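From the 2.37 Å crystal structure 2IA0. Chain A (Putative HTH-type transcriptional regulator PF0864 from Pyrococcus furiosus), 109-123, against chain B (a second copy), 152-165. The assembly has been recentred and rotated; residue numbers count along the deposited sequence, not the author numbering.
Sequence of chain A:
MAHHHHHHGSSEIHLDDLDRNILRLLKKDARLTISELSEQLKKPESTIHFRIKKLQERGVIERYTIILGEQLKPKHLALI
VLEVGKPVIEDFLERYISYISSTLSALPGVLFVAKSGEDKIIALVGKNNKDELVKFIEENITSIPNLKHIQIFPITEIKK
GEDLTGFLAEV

Chain A, residues 109-123: GVLFVAKSGEDKIIA
Chain B (152-165) IFPITEIKKGEDLT

The apolar centre lies on the sheet face carrying A:Ala114 and B:Ile158, which form an antiparallel, non-hydrogen-bonded pair with CA atoms 4.2 Å apart. The small A:Ala114 CB sits 4.2 Å from B:Ile158 CG1 and 4.0 Å from B:Ile155 CG2; both isoleucines are m at chi1 and t at chi2. Two aromatic rings extend this patch. A:Phe112 (phi/psi 150/94, chi1 -147°, chi2 89°) has its CA-to-CB bond directed away, yet the ring returns: CE1 lies 3.8 Å from B:Ile158 CG2 and CD1 3.7 Å from B:Leu164 CD1, both oblique to the ring. B:Phe153 (chi1 m, chi2 -72°) places CB 3.8 Å from A:Ile122 CD1 and CE1 3.7 Å from the aliphatic CD of A:Lys120.

The backbone is mostly extended, interrupted at A:Leu111 and A:Phe112 (-85/-24 and 150/94), at B:Thr156 and B:Lys159 (-88/-40 and -92/-36), and at the turn from B:Gly161. In chain A, strand 110-116 returns through A:Gly117 (phi/psi 62/-150) to the strand starting at A:Lys120; A:Ala114 N to A:Ile122 O (2.8 Å) and A:Ile122 N to A:Ala114 O (2.7 Å) fix that hairpin. Against strand 110-116, chain B runs antiparallel at B:Glu157 and B:Ile158, whereas its earlier strand 152-154 crosses at 101°.

Register follows from the hydrogen bonds. A:Lys115 N donates to B:Glu157 O (2.9 Å, 173°), and B:Thr156 N donates to A:Lys115 O (2.8 Å). Between the A:Ala114–B:Ile158 pair and the next, A:Val113 with B:Lys160, the register shifts by one in a beta bulge that takes up B:Lys159; A:Val113 O accepts from both B:Lys159 N (2.9 Å) and B:Lys160 N (3.2 Å). A:Val113 N closes the pair on B:Lys160 O (3.2 Å, 169°).

Next, B:Gly161 (phi/psi 81/27) opens a type I turn to B:Leu164, closed by B:Leu164 N to B:Gly161 O at 3.0 Å. An ideal CB on this glycine would fall 2.9 Å from A:Phe112 CD1, a clash, so the ring occupies the space a side chain would need.

The polar edge has two ends. The all-t B:Lys160 side chain carries NZ to A:Val110 O, a 2.9 Å hydrogen bond. At the other end A:Ser116 OG (chi1 t) donates to B:Pro154 O at 2.7 Å, while B:Thr156 (chi1 p) holds OG1 3.1 Å from A:Lys115 O and 3.3 Å from A:Gly117 O. Between these ends, the all-t A:Lys115 brings NZ to 4.3 Å from B:Glu157 OE2, opposite charges beyond salt-bridge range. A:Lys120 NZ instead bridges A:Asp119 OD2 (3.0 Å) within its own chain.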

# COMPACT_ATOMS: atom_id res chain seq x y z
N GLY A 109 -11.92 7.96 3.61
CA GLY A 109 -11.41 6.85 4.41
C GLY A 109 -11.12 5.58 3.63
O GLY A 109 -10.40 4.72 4.11
N VAL A 110 -11.67 5.46 2.44
CA VAL A 110 -11.47 4.26 1.64
C VAL A 110 -10.11 4.31 0.92
O VAL A 110 -9.87 5.17 0.08
CB VAL A 110 -12.65 4.03 0.67
CG1 VAL A 110 -12.33 2.93 -0.31
CG2 VAL A 110 -13.90 3.70 1.47
N LEU A 111 -9.24 3.36 1.27
CA LEU A 111 -7.81 3.47 0.99
C LEU A 111 -7.37 3.01 -0.41
O LEU A 111 -6.35 3.48 -0.89
CB LEU A 111 -6.93 3.07 2.19
CG LEU A 111 -6.46 4.19 3.14
CD1 LEU A 111 -7.18 5.56 3.05
CD2 LEU A 111 -6.48 3.68 4.53
N PHE A 112 -8.07 2.14 -1.11
CA PHE A 112 -7.97 0.69 -1.27
C PHE A 112 -9.21 -0.11 -1.56
O PHE A 112 -9.93 -0.51 -0.66
CB PHE A 112 -6.82 -0.11 -0.61
CG PHE A 112 -6.41 -1.32 -1.45
CD1 PHE A 112 -5.43 -1.19 -2.45
CD2 PHE A 112 -7.06 -2.56 -1.29
CE1 PHE A 112 -5.07 -2.28 -3.24
CE2 PHE A 112 -6.69 -3.69 -2.07
CZ PHE A 112 -5.71 -3.55 -3.06
N VAL A 113 -9.42 -0.33 -2.86
CA VAL A 113 -10.54 -1.15 -3.38
C VAL A 113 -10.02 -2.08 -4.47
O VAL A 113 -9.27 -1.66 -5.37
CB VAL A 113 -11.74 -0.28 -3.90
CG1 VAL A 113 -12.87 -1.16 -4.45
CG2 VAL A 113 -12.29 0.68 -2.78
N ALA A 114 -10.36 -3.37 -4.35
CA ALA A 114 -9.96 -4.37 -5.35
C ALA A 114 -11.03 -5.42 -5.53
O ALA A 114 -11.89 -5.63 -4.66
CB ALA A 114 -8.63 -5.02 -4.99
N LYS A 115 -11.01 -6.04 -6.70
CA LYS A 115 -11.96 -7.07 -7.05
C LYS A 115 -11.22 -8.41 -6.97
O LYS A 115 -10.09 -8.53 -7.46
CB LYS A 115 -12.52 -6.77 -8.46
CG LYS A 115 -13.52 -7.79 -9.01
CD LYS A 115 -13.74 -7.54 -10.48
CE LYS A 115 -14.56 -8.68 -11.05
NZ LYS A 115 -15.03 -8.40 -12.43
N SER A 116 -11.83 -9.40 -6.32
CA SER A 116 -11.28 -10.75 -6.25
C SER A 116 -12.24 -11.74 -6.90
O SER A 116 -13.40 -11.87 -6.50
CB SER A 116 -10.99 -11.18 -4.80
OG SER A 116 -10.57 -12.54 -4.76
N GLY A 117 -11.74 -12.41 -7.93
CA GLY A 117 -12.54 -13.32 -8.74
C GLY A 117 -13.66 -12.57 -9.44
O GLY A 117 -13.54 -11.38 -9.76
N GLU A 118 -14.76 -13.27 -9.67
CA GLU A 118 -15.88 -12.65 -10.35
C GLU A 118 -16.81 -11.97 -9.36
O GLU A 118 -17.60 -11.13 -9.79
CB GLU A 118 -16.66 -13.69 -11.16
CG GLU A 118 -15.91 -14.25 -12.39
CD GLU A 118 -16.68 -15.35 -13.11
OE1 GLU A 118 -17.81 -15.69 -12.65
OE2 GLU A 118 -16.17 -15.90 -14.13
N ASP A 119 -16.73 -12.32 -8.07
CA ASP A 119 -17.81 -12.01 -7.11
C ASP A 119 -17.49 -11.24 -5.83
O ASP A 119 -18.43 -10.89 -5.10
CB ASP A 119 -18.69 -13.25 -6.79
CG ASP A 119 -17.87 -14.53 -6.44
OD1 ASP A 119 -18.46 -15.63 -6.56
OD2 ASP A 119 -16.68 -14.48 -6.05
N LYS A 120 -16.20 -10.97 -5.55
CA LYS A 120 -15.79 -10.29 -4.29
C LYS A 120 -15.15 -8.89 -4.42
O LYS A 120 -14.47 -8.59 -5.39
CB LYS A 120 -14.85 -11.18 -3.46
CG LYS A 120 -15.37 -12.57 -3.28
CD LYS A 120 -14.65 -13.32 -2.18
CE LYS A 120 -14.97 -14.80 -2.30
NZ LYS A 120 -14.91 -15.14 -3.75
N ILE A 121 -15.37 -8.06 -3.41
CA ILE A 121 -14.73 -6.74 -3.33
C ILE A 121 -13.97 -6.70 -2.04
O ILE A 121 -14.50 -7.07 -1.00
CB ILE A 121 -15.71 -5.56 -3.37
CG1 ILE A 121 -16.52 -5.57 -4.65
CG2 ILE A 121 -14.99 -4.20 -3.26
CD1 ILE A 121 -18.01 -5.74 -4.38
N ILE A 122 -12.72 -6.26 -2.14
CA ILE A 122 -11.80 -6.12 -1.04
C ILE A 122 -11.57 -4.62 -0.85
O ILE A 122 -11.27 -3.93 -1.81
CB ILE A 122 -10.48 -6.83 -1.43
CG1 ILE A 122 -10.74 -8.34 -1.57
CG2 ILE A 122 -9.38 -6.53 -0.45
CD1 ILE A 122 -9.63 -9.05 -2.25
N ALA A 123 -11.76 -4.12 0.36
CA ALA A 123 -11.51 -2.71 0.68
C ALA A 123 -10.69 -2.52 1.94
O ALA A 123 -10.81 -3.27 2.89
CB ALA A 123 -12.81 -1.92 0.78
N ILE B 152 -8.10 -17.46 0.74
CA ILE B 152 -7.24 -16.89 -0.27
C ILE B 152 -8.10 -16.11 -1.24
O ILE B 152 -9.13 -16.60 -1.71
CB ILE B 152 -6.45 -17.99 -0.99
CG1 ILE B 152 -5.59 -18.72 0.05
CG2 ILE B 152 -5.62 -17.39 -2.12
CD1 ILE B 152 -5.30 -20.10 -0.29
N PHE B 153 -7.68 -14.87 -1.47
CA PHE B 153 -8.38 -13.93 -2.34
C PHE B 153 -7.43 -13.45 -3.40
O PHE B 153 -6.73 -12.45 -3.20
CB PHE B 153 -8.96 -12.74 -1.56
CG PHE B 153 -9.89 -13.13 -0.44
CD1 PHE B 153 -11.16 -13.62 -0.70
CD2 PHE B 153 -9.50 -12.98 0.89
CE1 PHE B 153 -12.02 -13.99 0.35
CE2 PHE B 153 -10.35 -13.33 1.95
CZ PHE B 153 -11.61 -13.84 1.67
N PRO B 154 -7.37 -14.16 -4.54
CA PRO B 154 -6.56 -13.70 -5.68
C PRO B 154 -7.10 -12.33 -6.16
O PRO B 154 -8.31 -12.14 -6.26
CB PRO B 154 -6.80 -14.78 -6.75
CG PRO B 154 -7.34 -15.98 -6.01
CD PRO B 154 -8.08 -15.43 -4.81
N ILE B 155 -6.22 -11.39 -6.44
CA ILE B 155 -6.66 -10.04 -6.79
C ILE B 155 -6.73 -9.90 -8.30
O ILE B 155 -5.71 -9.94 -8.99
CB ILE B 155 -5.76 -8.97 -6.09
CG1 ILE B 155 -6.02 -9.01 -4.57
CG2 ILE B 155 -6.05 -7.58 -6.63
CD1 ILE B 155 -4.97 -8.42 -3.79
N THR B 156 -7.94 -9.75 -8.83
CA THR B 156 -8.12 -9.77 -10.26
C THR B 156 -7.94 -8.39 -10.91
O THR B 156 -7.30 -8.29 -11.95
CB THR B 156 -9.37 -10.60 -10.71
OG1 THR B 156 -10.54 -10.09 -10.08
CG2 THR B 156 -9.19 -12.06 -10.32
N GLU B 157 -8.46 -7.34 -10.26
CA GLU B 157 -8.08 -5.96 -10.58
C GLU B 157 -8.11 -5.03 -9.37
O GLU B 157 -8.82 -5.27 -8.44
CB GLU B 157 -8.91 -5.37 -11.73
CG GLU B 157 -10.40 -5.26 -11.48
CD GLU B 157 -11.16 -4.68 -12.69
OE1 GLU B 157 -10.79 -3.59 -13.20
OE2 GLU B 157 -12.14 -5.34 -13.14
N ILE B 158 -7.32 -3.96 -9.39
CA ILE B 158 -7.37 -2.94 -8.36
C ILE B 158 -8.06 -1.70 -8.90
O ILE B 158 -7.65 -1.16 -9.91
CB ILE B 158 -5.96 -2.56 -7.83
CG1 ILE B 158 -5.29 -3.76 -7.16
CG2 ILE B 158 -6.07 -1.41 -6.84
CD1 ILE B 158 -3.79 -3.61 -7.01
N LYS B 159 -9.10 -1.26 -8.22
CA LYS B 159 -9.90 -0.13 -8.66
C LYS B 159 -9.37 1.19 -8.06
O LYS B 159 -9.40 2.21 -8.73
CB LYS B 159 -11.37 -0.37 -8.31
CG LYS B 159 -12.02 -1.64 -8.98
CD LYS B 159 -12.91 -1.23 -10.19
CE LYS B 159 -13.36 -2.43 -11.04
NZ LYS B 159 -14.35 -3.34 -10.38
N LYS B 160 -8.89 1.14 -6.82
CA LYS B 160 -8.33 2.29 -6.10
C LYS B 160 -7.11 1.80 -5.36
O LYS B 160 -7.14 0.69 -4.86
CB LYS B 160 -9.31 2.86 -5.07
CG LYS B 160 -8.88 4.22 -4.54
CD LYS B 160 -9.67 4.69 -3.33
CE LYS B 160 -9.44 6.19 -3.19
NZ LYS B 160 -10.37 6.84 -2.23
N GLY B 161 -6.04 2.60 -5.34
CA GLY B 161 -4.78 2.22 -4.70
C GLY B 161 -3.87 1.32 -5.52
O GLY B 161 -3.08 0.56 -4.96
N GLU B 162 -3.97 1.39 -6.84
CA GLU B 162 -3.16 0.57 -7.75
C GLU B 162 -1.67 0.64 -7.44
O GLU B 162 -0.97 -0.35 -7.60
CB GLU B 162 -3.35 1.05 -9.20
CG GLU B 162 -4.59 0.58 -9.90
CD GLU B 162 -4.94 1.49 -11.07
OE1 GLU B 162 -4.02 2.20 -11.57
OE2 GLU B 162 -6.13 1.49 -11.48
N ASP B 163 -1.20 1.83 -7.04
CA ASP B 163 0.22 2.09 -6.71
C ASP B 163 0.78 1.36 -5.51
O ASP B 163 1.99 1.36 -5.30
CB ASP B 163 0.44 3.59 -6.46
CG ASP B 163 0.37 4.40 -7.70
OD1 ASP B 163 0.21 3.82 -8.80
OD2 ASP B 163 0.48 5.63 -7.58
N LEU B 164 -0.11 0.79 -4.70
CA LEU B 164 0.25 0.04 -3.51
C LEU B 164 1.26 -1.06 -3.80
O LEU B 164 2.21 -1.22 -3.06
CB LEU B 164 -1.01 -0.52 -2.83
CG LEU B 164 -0.91 -1.66 -1.81
CD1 LEU B 164 -2.14 -1.67 -0.92
CD2 LEU B 164 -0.75 -3.05 -2.48
N THR B 165 1.04 -1.82 -4.87
CA THR B 165 1.96 -2.89 -5.26
C THR B 165 3.39 -2.37 -5.53
O THR B 165 4.34 -2.87 -4.96
CB THR B 165 1.47 -3.65 -6.52
OG1 THR B 165 0.11 -4.05 -6.34
CG2 THR B 165 2.31 -4.88 -6.75